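Vlm2 (Streptomyces tsusimaensis, PDB 6ECB) is a subunit of the non-ribosomal peptide synthetase for the depsipeptide valinomycin, whose thioesterase domain probably releases the product from its carrier-bound thioester. Local coordinates at residues I129-L134 / L233-H238; I116-A121 / V227-K232; H238-K243 / R291-P296; I41-P46 / G65-V70. All coordinates share one frame; numbering follows the deposited sequence.

Interaction 1 of 4, residues I129-L134 / L233-H238; sequences IRPKGL and LDIPIH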
loop_
_atom_site.group_PDB
_atom_site.type_symbol
_atom_site.label_atom_id
_atom_site.label_comp_id
_atom_site.label_asym_id
_atom_site.label_seq_id
_atom_site.Cartn_x
_atom_site.Cartn_y
_atom_site.Cartn_z
ATOM N N ILE A 129 -12.737 -15.550 -8.978
ATOM C CA ILE A 129 -12.319 -15.456 -7.578
ATOM C C ILE A 129 -12.917 -14.179 -7.022
ATOM O O ILE A 129 -12.630 -13.091 -7.534
ATOM C CB ILE A 129 -10.793 -15.430 -7.451
ATOM C CG1 ILE A 129 -10.206 -16.691 -8.097
ATOM C CG2 ILE A 129 -10.362 -15.261 -5.982
ATOM C CD1 ILE A 129 -8.674 -16.610 -8.241
ATOM N N ARG A 130 -13.704 -14.292 -5.957
ATOM C CA ARG A 130 -14.433 -13.133 -5.450
ATOM C C ARG A 130 -13.966 -12.731 -4.059
ATOM O O ARG A 130 -14.355 -13.366 -3.058
ATOM C CB ARG A 130 -15.930 -13.425 -5.438
ATOM C CG ARG A 130 -16.782 -12.211 -5.063
ATOM C CD ARG A 130 -18.254 -12.579 -4.963
ATOM N NE ARG A 130 -19.068 -11.406 -4.631
ATOM C CZ ARG A 130 -19.535 -10.525 -5.518
ATOM N NH1 ARG A 130 -19.327 -10.669 -6.828
ATOM N NH2 ARG A 130 -20.248 -9.492 -5.086
ATOM N N PRO A 131 -13.156 -11.684 -3.939
ATOM C CA PRO A 131 -12.791 -11.185 -2.607
ATOM C C PRO A 131 -14.028 -10.682 -1.872
ATOM O O PRO A 131 -15.062 -10.360 -2.470
ATOM C CB PRO A 131 -11.818 -10.036 -2.907
ATOM C CG PRO A 131 -11.335 -10.287 -4.324
ATOM C CD PRO A 131 -12.560 -10.876 -5.011
ATOM N N LYS A 132 -13.884 -10.589 -0.551
ATOM C CA LYS A 132 -14.945 -10.075 0.302
ATOM C C LYS A 132 -15.247 -8.608 0.033
ATOM O O LYS A 132 -16.398 -8.184 0.171
ATOM C CB LYS A 132 -14.537 -10.270 1.758
ATOM C CG LYS A 132 -15.612 -9.931 2.765
ATOM C CD LYS A 132 -15.163 -10.385 4.141
ATOM C CE LYS A 132 -16.090 -9.888 5.207
ATOM N NZ LYS A 132 -17.378 -10.528 5.059
ATOM N N GLY A 133 -14.246 -7.828 -0.346
ATOM C CA GLY A 133 -14.415 -6.396 -0.527
ATOM C C GLY A 133 -13.084 -5.774 -0.869
ATOM O O GLY A 133 -12.035 -6.433 -0.851
ATOM N N LEU A 134 -13.148 -4.494 -1.200
ATOM C CA LEU A 134 -11.971 -3.682 -1.473
ATOM C C LEU A 134 -11.851 -2.613 -0.400
ATOM O O LEU A 134 -12.806 -1.877 -0.145
ATOM C CB LEU A 134 -12.067 -3.033 -2.848
ATOM C CG LEU A 134 -11.009 -1.996 -3.210
ATOM C CD1 LEU A 134 -9.669 -2.686 -3.426
ATOM C CD2 LEU A 134 -11.414 -1.282 -4.489
ATOM N N LEU A 233 -16.640 -2.149 -10.018
ATOM C CA LEU A 233 -16.222 -3.340 -9.293
ATOM C C LEU A 233 -17.418 -3.910 -8.559
ATOM O O LEU A 233 -18.157 -3.186 -7.890
ATOM C CB LEU A 233 -15.098 -2.982 -8.314
ATOM C CG LEU A 233 -14.525 -4.111 -7.500
ATOM C CD1 LEU A 233 -13.769 -5.101 -8.367
ATOM C CD2 LEU A 233 -13.604 -3.534 -6.433
ATOM N N ASP A 234 -17.631 -5.220 -8.704
ATOM C CA ASP A 234 -18.828 -5.862 -8.206
ATOM C C ASP A 234 -18.634 -6.491 -6.826
ATOM O O ASP A 234 -19.177 -7.565 -6.566
ATOM C CB ASP A 234 -19.274 -6.928 -9.216
ATOM C CG ASP A 234 -20.601 -7.545 -8.865
ATOM O OD1 ASP A 234 -21.492 -6.787 -8.468
ATOM O OD2 ASP A 234 -20.745 -8.784 -8.963
ATOM N N ILE A 235 -17.798 -5.902 -5.975
ATOM C CA ILE A 235 -17.758 -6.236 -4.554
ATOM C C ILE A 235 -17.799 -4.928 -3.770
ATOM O O ILE A 235 -17.537 -3.862 -4.330
ATOM C CB ILE A 235 -16.488 -7.037 -4.187
ATOM C CG1 ILE A 235 -15.219 -6.220 -4.464
ATOM C CG2 ILE A 235 -16.465 -8.362 -4.957
ATOM C CD1 ILE A 235 -13.929 -7.006 -4.112
ATOM N N PRO A 236 -18.128 -4.972 -2.481
ATOM C CA PRO A 236 -18.258 -3.715 -1.729
ATOM C C PRO A 236 -16.912 -3.041 -1.565
ATOM O O PRO A 236 -15.886 -3.697 -1.385
ATOM C CB PRO A 236 -18.812 -4.154 -0.370
ATOM C CG PRO A 236 -19.241 -5.556 -0.539
ATOM C CD PRO A 236 -18.565 -6.133 -1.696
ATOM N N ILE A 237 -16.938 -1.713 -1.589
ATOM C CA ILE A 237 -15.752 -0.892 -1.395
ATOM C C ILE A 237 -15.899 -0.140 -0.079
ATOM O O ILE A 237 -16.966 0.423 0.206
ATOM C CB ILE A 237 -15.566 0.083 -2.559
ATOM C CG1 ILE A 237 -15.506 -0.676 -3.865
ATOM C CG2 ILE A 237 -14.327 0.915 -2.343
ATOM C CD1 ILE A 237 -15.375 0.212 -5.055
ATOM N N HIS A 238 -14.833 -0.141 0.731
ATOM C CA HIS A 238 -14.749 0.672 1.939
ATOM C C HIS A 238 -13.600 1.637 1.746
ATOM O O HIS A 238 -12.474 1.195 1.522
ATOM C CB HIS A 238 -14.461 -0.143 3.190
ATOM C CG HIS A 238 -15.682 -0.716 3.828
ATOM N ND1 HIS A 238 -16.274 -1.853 3.345
ATOM C CD2 HIS A 238 -16.440 -0.304 4.880
ATOM C CE1 HIS A 238 -17.334 -2.142 4.077
ATOM N NE2 HIS A 238 -17.463 -1.212 5.016
#

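Interaction 2 of 4, residues I116-A121 / V227-K232; sequences IAFYLA and VLPQRK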
loop_
_atom_site.group_PDB
_atom_site.type_symbol
_atom_site.label_atom_id
_atom_site.label_comp_id
_atom_site.label_asym_id
_atom_site.label_seq_id
_atom_site.Cartn_x
_atom_site.Cartn_y
_atom_site.Cartn_z
ATOM N N ILE A 116 -3.781 -0.216 -7.518
ATOM C CA ILE A 116 -3.417 -1.578 -7.854
ATOM C C ILE A 116 -4.447 -2.549 -7.288
ATOM O O ILE A 116 -4.875 -3.489 -7.963
ATOM C CB ILE A 116 -2.001 -1.905 -7.342
ATOM C CG1 ILE A 116 -0.978 -1.065 -8.105
ATOM C CG2 ILE A 116 -1.714 -3.392 -7.560
ATOM C CD1 ILE A 116 0.432 -1.167 -7.530
ATOM N N ALA A 117 -4.857 -2.327 -6.041
ATOM C CA ALA A 117 -5.834 -3.200 -5.394
ATOM C C ALA A 117 -7.162 -3.210 -6.139
ATOM O O ALA A 117 -7.788 -4.267 -6.294
ATOM C CB ALA A 117 -6.033 -2.745 -3.952
ATOM N N PHE A 118 -7.618 -2.043 -6.601
ATOM C CA PHE A 118 -8.860 -2.008 -7.381
ATOM C C PHE A 118 -8.743 -2.884 -8.620
ATOM O O PHE A 118 -9.600 -3.743 -8.896
ATOM C CB PHE A 118 -9.200 -0.560 -7.779
ATOM C CG PHE A 118 -10.459 -0.462 -8.618
ATOM C CD1 PHE A 118 -10.421 -0.646 -9.992
ATOM C CD2 PHE A 118 -11.694 -0.251 -8.010
ATOM C CE1 PHE A 118 -11.599 -0.599 -10.746
ATOM C CE2 PHE A 118 -12.861 -0.211 -8.757
ATOM C CZ PHE A 118 -12.819 -0.391 -10.108
ATOM N N TYR A 119 -7.660 -2.705 -9.378
ATOM C CA TYR A 119 -7.506 -3.452 -10.615
ATOM C C TYR A 119 -7.222 -4.933 -10.348
ATOM O O TYR A 119 -7.693 -5.797 -11.103
ATOM C CB TYR A 119 -6.396 -2.835 -11.449
ATOM C CG TYR A 119 -6.859 -1.734 -12.376
ATOM C CD1 TYR A 119 -6.932 -0.422 -11.953
ATOM C CD2 TYR A 119 -7.150 -2.009 -13.698
ATOM C CE1 TYR A 119 -7.337 0.579 -12.796
ATOM C CE2 TYR A 119 -7.541 -1.003 -14.559
ATOM C CZ TYR A 119 -7.647 0.286 -14.091
ATOM O OH TYR A 119 -8.034 1.299 -14.962
ATOM N N LEU A 120 -6.482 -5.225 -9.275
ATOM C CA LEU A 120 -6.252 -6.600 -8.822
ATOM C C LEU A 120 -7.578 -7.299 -8.552
ATOM O O LEU A 120 -7.838 -8.421 -9.030
ATOM C CB LEU A 120 -5.397 -6.544 -7.535
ATOM C CG LEU A 120 -4.711 -7.731 -6.951
ATOM C CD1 LEU A 120 -3.787 -7.184 -5.863
ATOM C CD2 LEU A 120 -5.747 -8.673 -6.446
ATOM N N ALA A 121 -8.442 -6.636 -7.797
ATOM C CA ALA A 121 -9.762 -7.194 -7.523
ATOM C C ALA A 121 -10.543 -7.443 -8.807
ATOM O O ALA A 121 -11.207 -8.482 -8.939
ATOM C CB ALA A 121 -10.529 -6.272 -6.584
ATOM N N VAL A 227 -3.880 4.676 -14.264
ATOM C CA VAL A 227 -4.254 4.049 -12.999
ATOM C C VAL A 227 -5.695 4.367 -12.605
ATOM O O VAL A 227 -6.238 3.713 -11.710
ATOM C CB VAL A 227 -3.306 4.424 -11.836
ATOM C CG1 VAL A 227 -1.830 4.235 -12.257
ATOM C CG2 VAL A 227 -3.533 5.826 -11.337
ATOM N N LEU A 228 -6.338 5.323 -13.265
ATOM C CA LEU A 228 -7.738 5.615 -12.973
ATOM C C LEU A 228 -8.605 4.380 -13.213
ATOM O O LEU A 228 -8.472 3.722 -14.254
ATOM C CB LEU A 228 -8.216 6.770 -13.863
ATOM C CG LEU A 228 -9.646 7.251 -13.574
ATOM C CD1 LEU A 228 -9.669 8.066 -12.286
ATOM C CD2 LEU A 228 -10.192 8.065 -14.745
ATOM N N PRO A 229 -9.488 4.020 -12.281
ATOM C CA PRO A 229 -10.438 2.943 -12.558
ATOM C C PRO A 229 -11.246 3.236 -13.816
ATOM O O PRO A 229 -11.528 4.387 -14.142
ATOM C CB PRO A 229 -11.313 2.926 -11.300
ATOM C CG PRO A 229 -10.417 3.418 -10.219
ATOM C CD PRO A 229 -9.543 4.454 -10.876
ATOM N N GLN A 230 -11.611 2.175 -14.519
ATOM C CA GLN A 230 -12.331 2.305 -15.785
ATOM C C GLN A 230 -13.494 1.333 -15.924
ATOM O O GLN A 230 -14.037 1.202 -17.026
ATOM C CB GLN A 230 -11.392 2.089 -16.974
ATOM C CG GLN A 230 -10.399 3.199 -17.226
ATOM C CD GLN A 230 -11.058 4.525 -17.580
ATOM O OE1 GLN A 230 -12.276 4.603 -17.774
ATOM N NE2 GLN A 230 -10.253 5.575 -17.665
ATOM N N ARG A 231 -13.862 0.619 -14.867
ATOM C CA ARG A 231 -15.059 -0.213 -14.850
ATOM C C ARG A 231 -15.578 -0.226 -13.424
ATOM O O ARG A 231 -14.920 0.266 -12.503
ATOM C CB ARG A 231 -14.773 -1.630 -15.361
ATOM C CG ARG A 231 -13.889 -2.460 -14.454
ATOM C CD ARG A 231 -13.621 -3.818 -15.078
ATOM N NE ARG A 231 -14.261 -4.907 -14.347
ATOM C CZ ARG A 231 -14.087 -6.191 -14.643
ATOM N NH1 ARG A 231 -13.299 -6.526 -15.657
ATOM N NH2 ARG A 231 -14.685 -7.136 -13.925
ATOM N N LYS A 232 -16.790 -0.733 -13.242
ATOM C CA LYS A 232 -17.333 -0.825 -11.902
ATOM C C LYS A 232 -16.952 -2.170 -11.297
ATOM O O LYS A 232 -16.960 -3.204 -11.973
ATOM C CB LYS A 232 -18.839 -0.669 -11.878
ATOM C CG LYS A 232 -19.362 0.682 -12.375
ATOM C CD LYS A 232 -20.758 0.855 -11.861
ATOM C CE LYS A 232 -21.439 2.101 -12.362
ATOM N NZ LYS A 232 -22.612 2.382 -11.502
#

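Interaction 3 of 4, residues H238-K243 / R291-P296; sequences HVFRTK and RHCGLP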
loop_
_atom_site.group_PDB
_atom_site.type_symbol
_atom_site.label_atom_id
_atom_site.label_comp_id
_atom_site.label_asym_id
_atom_site.label_seq_id
_atom_site.Cartn_x
_atom_site.Cartn_y
_atom_site.Cartn_z
ATOM N N HIS A 238 -14.833 -0.141 0.731
ATOM C CA HIS A 238 -14.749 0.672 1.939
ATOM C C HIS A 238 -13.600 1.637 1.746
ATOM O O HIS A 238 -12.474 1.195 1.522
ATOM C CB HIS A 238 -14.461 -0.143 3.190
ATOM C CG HIS A 238 -15.682 -0.716 3.828
ATOM N ND1 HIS A 238 -16.274 -1.853 3.345
ATOM C CD2 HIS A 238 -16.440 -0.304 4.880
ATOM C CE1 HIS A 238 -17.334 -2.142 4.077
ATOM N NE2 HIS A 238 -17.463 -1.212 5.016
ATOM N N VAL A 239 -13.880 2.932 1.835
ATOM C CA VAL A 239 -12.893 3.987 1.644
ATOM C C VAL A 239 -12.646 4.628 3.005
ATOM O O VAL A 239 -13.572 5.172 3.614
ATOM C CB VAL A 239 -13.401 5.045 0.647
ATOM C CG1 VAL A 239 -12.371 6.154 0.427
ATOM C CG2 VAL A 239 -13.802 4.407 -0.686
ATOM N N PHE A 240 -11.418 4.571 3.485
ATOM C CA PHE A 240 -11.027 5.180 4.750
ATOM C C PHE A 240 -10.211 6.411 4.390
ATOM O O PHE A 240 -9.149 6.284 3.774
ATOM C CB PHE A 240 -10.214 4.195 5.607
ATOM C CG PHE A 240 -11.008 2.992 6.036
ATOM C CD1 PHE A 240 -11.130 1.886 5.190
ATOM C CD2 PHE A 240 -11.671 2.979 7.246
ATOM C CE1 PHE A 240 -11.897 0.807 5.561
ATOM C CE2 PHE A 240 -12.446 1.890 7.628
ATOM C CZ PHE A 240 -12.550 0.795 6.771
ATOM N N ARG A 241 -10.711 7.594 4.757
ATOM C CA ARG A 241 -10.097 8.831 4.293
ATOM C C ARG A 241 -9.755 9.744 5.456
ATOM O O ARG A 241 -10.573 9.956 6.362
ATOM C CB ARG A 241 -11.021 9.588 3.314
ATOM C CG ARG A 241 -12.391 9.817 3.863
ATOM C CD ARG A 241 -13.187 10.844 3.041
ATOM N NE ARG A 241 -14.592 10.834 3.430
ATOM C CZ ARG A 241 -15.601 11.148 2.624
ATOM N NH1 ARG A 241 -15.382 11.538 1.370
ATOM N NH2 ARG A 241 -16.835 11.070 3.078
ATOM N N THR A 242 -8.562 10.321 5.377
ATOM C CA THR A 242 -8.161 11.350 6.325
ATOM C C THR A 242 -8.853 12.664 5.957
ATOM O O THR A 242 -9.434 12.810 4.870
ATOM C CB THR A 242 -6.638 11.513 6.359
ATOM O OG1 THR A 242 -6.119 11.885 5.072
ATOM C CG2 THR A 242 -5.969 10.219 6.816
ATOM N N LYS A 243 -8.799 13.614 6.881
ATOM C CA LYS A 243 -9.602 14.831 6.789
ATOM C C LYS A 243 -8.761 16.098 6.777
ATOM O O LYS A 243 -9.268 17.173 7.089
ATOM C CB LYS A 243 -10.626 14.873 7.917
ATOM C CG LYS A 243 -11.610 13.704 7.903
ATOM C CD LYS A 243 -12.234 13.430 6.504
ATOM C CE LYS A 243 -13.011 14.635 5.960
ATOM N NZ LYS A 243 -14.163 15.008 6.833
ATOM N N ARG A 291 -13.782 -2.333 13.101
ATOM C CA ARG A 291 -15.207 -2.105 13.331
ATOM C C ARG A 291 -16.011 -2.259 12.050
ATOM O O ARG A 291 -17.104 -2.842 12.065
ATOM C CB ARG A 291 -15.424 -0.705 13.905
ATOM C CG ARG A 291 -16.895 -0.334 14.114
ATOM C CD ARG A 291 -17.033 1.109 14.620
ATOM N NE ARG A 291 -16.039 1.421 15.649
ATOM C CZ ARG A 291 -15.732 2.651 16.054
ATOM N NH1 ARG A 291 -16.347 3.704 15.524
ATOM N NH2 ARG A 291 -14.805 2.827 16.987
ATOM N N HIS A 292 -15.509 -1.701 10.946
ATOM C CA HIS A 292 -16.267 -1.653 9.708
ATOM C C HIS A 292 -16.098 -2.887 8.842
ATOM O O HIS A 292 -17.031 -3.231 8.102
ATOM C CB HIS A 292 -15.884 -0.412 8.907
ATOM C CG HIS A 292 -16.415 0.847 9.496
ATOM N ND1 HIS A 292 -17.680 1.322 9.216
ATOM C CD2 HIS A 292 -15.862 1.726 10.361
ATOM C CE1 HIS A 292 -17.879 2.443 9.884
ATOM N NE2 HIS A 292 -16.794 2.711 10.587
ATOM N N CYS A 293 -14.952 -3.563 8.918
ATOM C CA CYS A 293 -14.630 -4.652 8.006
ATOM C C CYS A 293 -14.251 -5.953 8.678
ATOM O O CYS A 293 -14.295 -6.994 8.016
ATOM C CB CYS A 293 -13.485 -4.246 7.074
ATOM S SG CYS A 293 -13.937 -2.868 5.984
ATOM N N GLY A 294 -13.850 -5.942 9.945
ATOM C CA GLY A 294 -13.364 -7.130 10.606
ATOM C C GLY A 294 -14.442 -7.849 11.393
ATOM O O GLY A 294 -15.636 -7.553 11.309
ATOM N N LEU A 295 -13.997 -8.804 12.165
ATOM C CA LEU A 295 -14.886 -9.589 13.000
ATOM C C LEU A 295 -15.209 -8.789 14.256
ATOM O O LEU A 295 -14.290 -8.286 14.912
ATOM C CB LEU A 295 -14.200 -10.899 13.359
ATOM C CG LEU A 295 -14.958 -12.031 14.030
ATOM C CD1 LEU A 295 -16.035 -12.549 13.118
ATOM C CD2 LEU A 295 -13.959 -13.116 14.354
ATOM N N PRO A 296 -16.492 -8.618 14.606
ATOM C CA PRO A 296 -16.825 -7.912 15.854
ATOM C C PRO A 296 -16.086 -8.436 17.090
ATOM O O PRO A 296 -15.907 -9.645 17.250
ATOM C CB PRO A 296 -18.338 -8.138 15.998
ATOM C CG PRO A 296 -18.714 -9.146 14.939
ATOM C CD PRO A 296 -17.700 -9.005 13.859
HETATM O O HOH W 1 -19.266 -0.312 7.300
#

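Interaction 4 of 4, residues I41-P46 / G65-V70; sequences IVFAPP and GEIHGV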
loop_
_atom_site.group_PDB
_atom_site.type_symbol
_atom_site.label_atom_id
_atom_site.label_comp_id
_atom_site.label_asym_id
_atom_site.label_seq_id
_atom_site.Cartn_x
_atom_site.Cartn_y
_atom_site.Cartn_z
ATOM N N ILE A 41 -6.892 -10.050 4.783
ATOM C CA ILE A 41 -6.626 -8.925 3.897
ATOM C C ILE A 41 -5.333 -9.208 3.156
ATOM O O ILE A 41 -4.336 -9.634 3.767
ATOM C CB ILE A 41 -6.453 -7.555 4.602
ATOM C CG1 ILE A 41 -7.577 -7.250 5.570
ATOM C CG2 ILE A 41 -6.322 -6.459 3.527
ATOM C CD1 ILE A 41 -7.217 -6.025 6.488
ATOM N N VAL A 42 -5.348 -8.938 1.853
ATOM C CA VAL A 42 -4.146 -8.897 1.026
ATOM C C VAL A 42 -3.961 -7.453 0.594
ATOM O O VAL A 42 -4.796 -6.900 -0.144
ATOM C CB VAL A 42 -4.245 -9.802 -0.212
ATOM C CG1 VAL A 42 -2.969 -9.672 -1.021
ATOM C CG2 VAL A 42 -4.494 -11.260 0.188
ATOM N N PHE A 43 -2.855 -6.857 1.027
ATOM C CA PHE A 43 -2.498 -5.499 0.650
ATOM C C PHE A 43 -1.596 -5.468 -0.576
ATOM O O PHE A 43 -0.583 -6.156 -0.626
ATOM C CB PHE A 43 -1.780 -4.801 1.801
ATOM C CG PHE A 43 -2.683 -4.422 2.956
ATOM C CD1 PHE A 43 -3.577 -3.383 2.820
ATOM C CD2 PHE A 43 -2.613 -5.091 4.162
ATOM C CE1 PHE A 43 -4.399 -3.018 3.879
ATOM C CE2 PHE A 43 -3.421 -4.720 5.223
ATOM C CZ PHE A 43 -4.294 -3.676 5.076
ATOM N N ALA A 44 -1.931 -4.616 -1.513
ATOM C CA ALA A 44 -1.124 -4.306 -2.677
ATOM C C ALA A 44 -0.173 -3.166 -2.342
ATOM O O ALA A 44 -0.553 -2.227 -1.631
ATOM C CB ALA A 44 -2.003 -3.920 -3.864
ATOM N N PRO A 45 1.057 -3.196 -2.846
ATOM C CA PRO A 45 2.054 -2.218 -2.412
ATOM C C PRO A 45 1.908 -0.877 -3.115
ATOM O O PRO A 45 1.539 -0.810 -4.293
ATOM C CB PRO A 45 3.385 -2.889 -2.798
ATOM C CG PRO A 45 3.051 -3.673 -4.020
ATOM C CD PRO A 45 1.638 -4.207 -3.757
ATOM N N PRO A 46 2.290 0.216 -2.440
ATOM C CA PRO A 46 2.352 1.521 -3.088
ATOM C C PRO A 46 3.614 1.633 -3.938
ATOM O O PRO A 46 4.332 0.640 -4.108
ATOM C CB PRO A 46 2.393 2.485 -1.908
ATOM C CG PRO A 46 3.218 1.767 -0.951
ATOM C CD PRO A 46 2.807 0.302 -1.059
ATOM N N GLY A 65 -7.969 -12.251 10.447
ATOM C CA GLY A 65 -7.222 -13.477 10.558
ATOM C C GLY A 65 -5.854 -13.333 9.920
ATOM O O GLY A 65 -4.888 -12.903 10.561
ATOM N N GLU A 66 -5.755 -13.699 8.652
ATOM C CA GLU A 66 -4.482 -13.678 7.943
ATOM C C GLU A 66 -4.346 -12.364 7.194
ATOM O O GLU A 66 -5.188 -12.044 6.349
ATOM C CB GLU A 66 -4.416 -14.832 6.953
ATOM C CG GLU A 66 -4.489 -16.193 7.610
ATOM C CD GLU A 66 -4.267 -17.314 6.619
ATOM O OE1 GLU A 66 -4.167 -17.035 5.402
ATOM O OE2 GLU A 66 -4.192 -18.471 7.062
ATOM N N ILE A 67 -3.277 -11.635 7.473
ATOM C CA ILE A 67 -2.963 -10.405 6.759
ATOM C C ILE A 67 -1.699 -10.642 5.955
ATOM O O ILE A 67 -0.653 -10.978 6.521
ATOM C CB ILE A 67 -2.776 -9.224 7.711
ATOM C CG1 ILE A 67 -4.047 -9.025 8.533
ATOM C CG2 ILE A 67 -2.484 -7.973 6.921
ATOM C CD1 ILE A 67 -3.829 -8.191 9.732
ATOM N N HIS A 68 -1.798 -10.452 4.649
ATOM C CA HIS A 68 -0.679 -10.583 3.738
ATOM C C HIS A 68 -0.450 -9.266 3.022
ATOM O O HIS A 68 -1.366 -8.457 2.862
ATOM C CB HIS A 68 -0.918 -11.637 2.665
ATOM C CG HIS A 68 -0.999 -13.028 3.193
ATOM N ND1 HIS A 68 -2.194 -13.639 3.512
ATOM C CD2 HIS A 68 -0.027 -13.934 3.438
ATOM C CE1 HIS A 68 -1.948 -14.874 3.918
ATOM N NE2 HIS A 68 -0.642 -15.072 3.895
ATOM N N GLY A 69 0.776 -9.076 2.545
ATOM C CA GLY A 69 1.039 -8.075 1.529
ATOM C C GLY A 69 1.743 -8.720 0.351
ATOM O O GLY A 69 2.442 -9.723 0.491
ATOM N N VAL A 70 1.544 -8.134 -0.819
ATOM C CA VAL A 70 2.262 -8.565 -2.009
ATOM C C VAL A 70 3.475 -7.671 -2.184
ATOM O O VAL A 70 3.352 -6.449 -2.264
ATOM C CB VAL A 70 1.378 -8.519 -3.253
ATOM C CG1 VAL A 70 2.187 -8.968 -4.450
ATOM C CG2 VAL A 70 0.177 -9.410 -3.064
HETATM O O HOH W 2 2.236 -4.796 -0.019
#

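Interaction 1 of 4, residues I129-L134 / L233-H238
Segments 129-134 and 233-238 converge toward their C-terminal ends and pair there as parallel strands, Leu134 bridging Ile237 at a CA-CA distance of 4.7 Å. Two nearly straight bonds fix the register: Leu134 N donates to Pro236 O at 2.9 Å, and Leu134 O receives His238 N at 2.8 Å, almost along its C=O axis. A proline is tolerated at 236 because the pair uses its carbonyl and not its nitrogen. Glycine suits position 133 because a side chain there would crowd Pro236 O.

Ahead of the paired residues, the Ile235 side chain points into segment 129-134. Its CG1 takes the crowded position between the backbone N and the carbonyl carbon (chi1 62°), which carries CD1 to the Gly133 backbone, 3.6 Å from Gly133 C, and beside the Pro131 ring. The other branch, CG2, sits over the centre of the Arg130 guanidinium, 3.8 Å from Arg130 CZ. Extended from CG to NE, Arg130 slides past this isoleucine until NH1 forms a salt bridge with Asp234 OD2 at 3.2 Å; the two flat groups are turned 74° apart, and NH1 meets OD2 from above the carboxylate plane while OD2 lies near the guanidinium plane. An alanine at Ile235 would remove both branches and is likely to loosen the packing over Gly133 and the seating of the arginine. Deeper in, Leu134 CD2 meets Leu233 CD2 at 3.7 Å, the two side chains crossing at about a right angle.

Both leucines lean on Phe118 of helix 112-126, Lys132 and Gly133 are hydrogen-bonded to the neighbouring strand 105-110, and Ile237 is joined by its backbone to Glu263.

Interaction 2 of 4, residues I116-A121 / V227-K232
Helix 116-121 faces an irregular segment, 227-232, and the closest CA atoms, those of Tyr119 and Pro229, remain 7.3 Å apart, so side chains must span the separation. Tyr119 is long enough to do so: its OH donates to Leu228 O at 2.6 Å, approaching from above the carbonyl plane, while the ring edge sets CE1 3.5 Å from Val227 O. These carbonyls lie where helix 224-227 runs out, a place where a side-chain donor is useful. A phenylalanine in place of Tyr119 would lack the hydroxyl and would probably cost Leu228 O this bond and loosen the hold on the helix end.

Phe118, its CG anti to the backbone N (chi1 179°), gives a flat apolar surface to Pro229. Pro229 CB makes a CH-pi contact 3.9 Å from the Phe118 ring centroid, offset toward the rim near CE1. At the ring edge, Phe118 CZ lies 3.3 Å from Arg231 O, a buried carbonyl without a hydrogen-bonding partner. The Arg231 guanidinium itself turns to a salt bridge with Asp126.

The contact ties the helix that follows the probable nucleophile elbow to the chain entering strand 237-241, within an alpha/beta-hydrolase fold.

Interaction 3 of 4, residues H238-K243 / R291-P296
The dense part of this contact gathers round one sulfur. Cys293 SG stands over the centre of the His238 imidazole, 3.6 Å from the His238 ring centroid and only 14° off the ring normal. The same atom lies in the plane of the Phe240 ring, at its edge, 4.0 Å from Phe240 CZ, so it meets one aromatic group face-on and the other edge-on. Cysteine suits the last turn of helix 281-293: the short side chain, with SG anti to the carbonyl carbon, puts a polarisable atom between two rings of strand 237-241. Phe240 CZ also touches His292 CB at 4.1 Å, and on the sheet this phenylalanine packs against Ile135 and Val267 of the adjacent strands.

The other side is looser and partly exposed. No direct hydrogen bond joins the segments, whose nearest CA atoms, in His238 and Cys293, are 8.1 Å apart. Instead a water links the two imidazoles, hydrogen-bonded to His238 NE2 at 3.0 Å and to His292 ND1 at 3.0 Å, and lying in the plane of both rings. Histidine fits here because it can offer an apolar face to the sulfur and a polar edge to the water.

His238 NE2 and His292 ND1 lie 4.9 Å apart, so protonation of one ring would probably make protonation of the other less favourable, whereas the sulfur contacts need no charge.

Interaction 4 of 4, residues I41-P46 / G65-V70
Phe43 O accepts two hydrogen bonds, from Val70 N at 2.9 Å, nearly along the C=O axis, and from a water at 3.2 Å, and has a weaker CA-H...O contact from Gly69. The same water donates to Val70 O, closing the end of the ladder where Pro45 has no N-H to offer. Pro45 CD instead comes to 3.2 Å from Val70 O. Before this point strands 41-44 and 67-70 run parallel, their directions differing by 23°. Ile41 N binds Glu66 O, Ile41 O accepts His68 N at 2.8 Å, and Phe43 N reaches His68 O at 2.9 Å from above the carbonyl plane.

On one face of the sheet Phe43 and Ile67 lie side by side and point the same way, with Ile67 CG2 at the edge of the ring, 3.8 Å from Phe43 CE2. Ile41 CG2 covers a face of that ring, and the Tyr54 ring stacks with that of Phe43. Opposite Phe43 across the bridge, Gly69 carries no side chain and adds no bulk beside the aromatic group. Toward helix 86-97, Val42 CG1 meets Val70 CG2 at 3.8 Å; branched valines suit both the extended chain and this buried layer.

Strand 40-44, helix 55-60 and strand 67-71 form a beta-alpha-beta crossover of the alpha/beta-hydrolase sheet, and Phe43 touches the probable nucleophile elbow.

Interaction 4 is the core contact, closest to the middle of the chain and built almost wholly from backbone bonds and apolar side chains; the other three lie farther out and are partly buried. Interaction 1 uses the same parallel pairing in the same sheet, but adds a salt bridge at its exposed end. Interactions 2 and 3 dock helices, interaction 2 by a tyrosine hydrogen bond and a CH-pi contact, interaction 3 by a sulfur over and beside rings and by a water bridge. Helix 112-126 links interactions 1, 2 and 4, since Phe118 packs on Leu134 and Leu233, and Ile116 on Ala44 and Pro45; interaction 3 joins interaction 1 through His238.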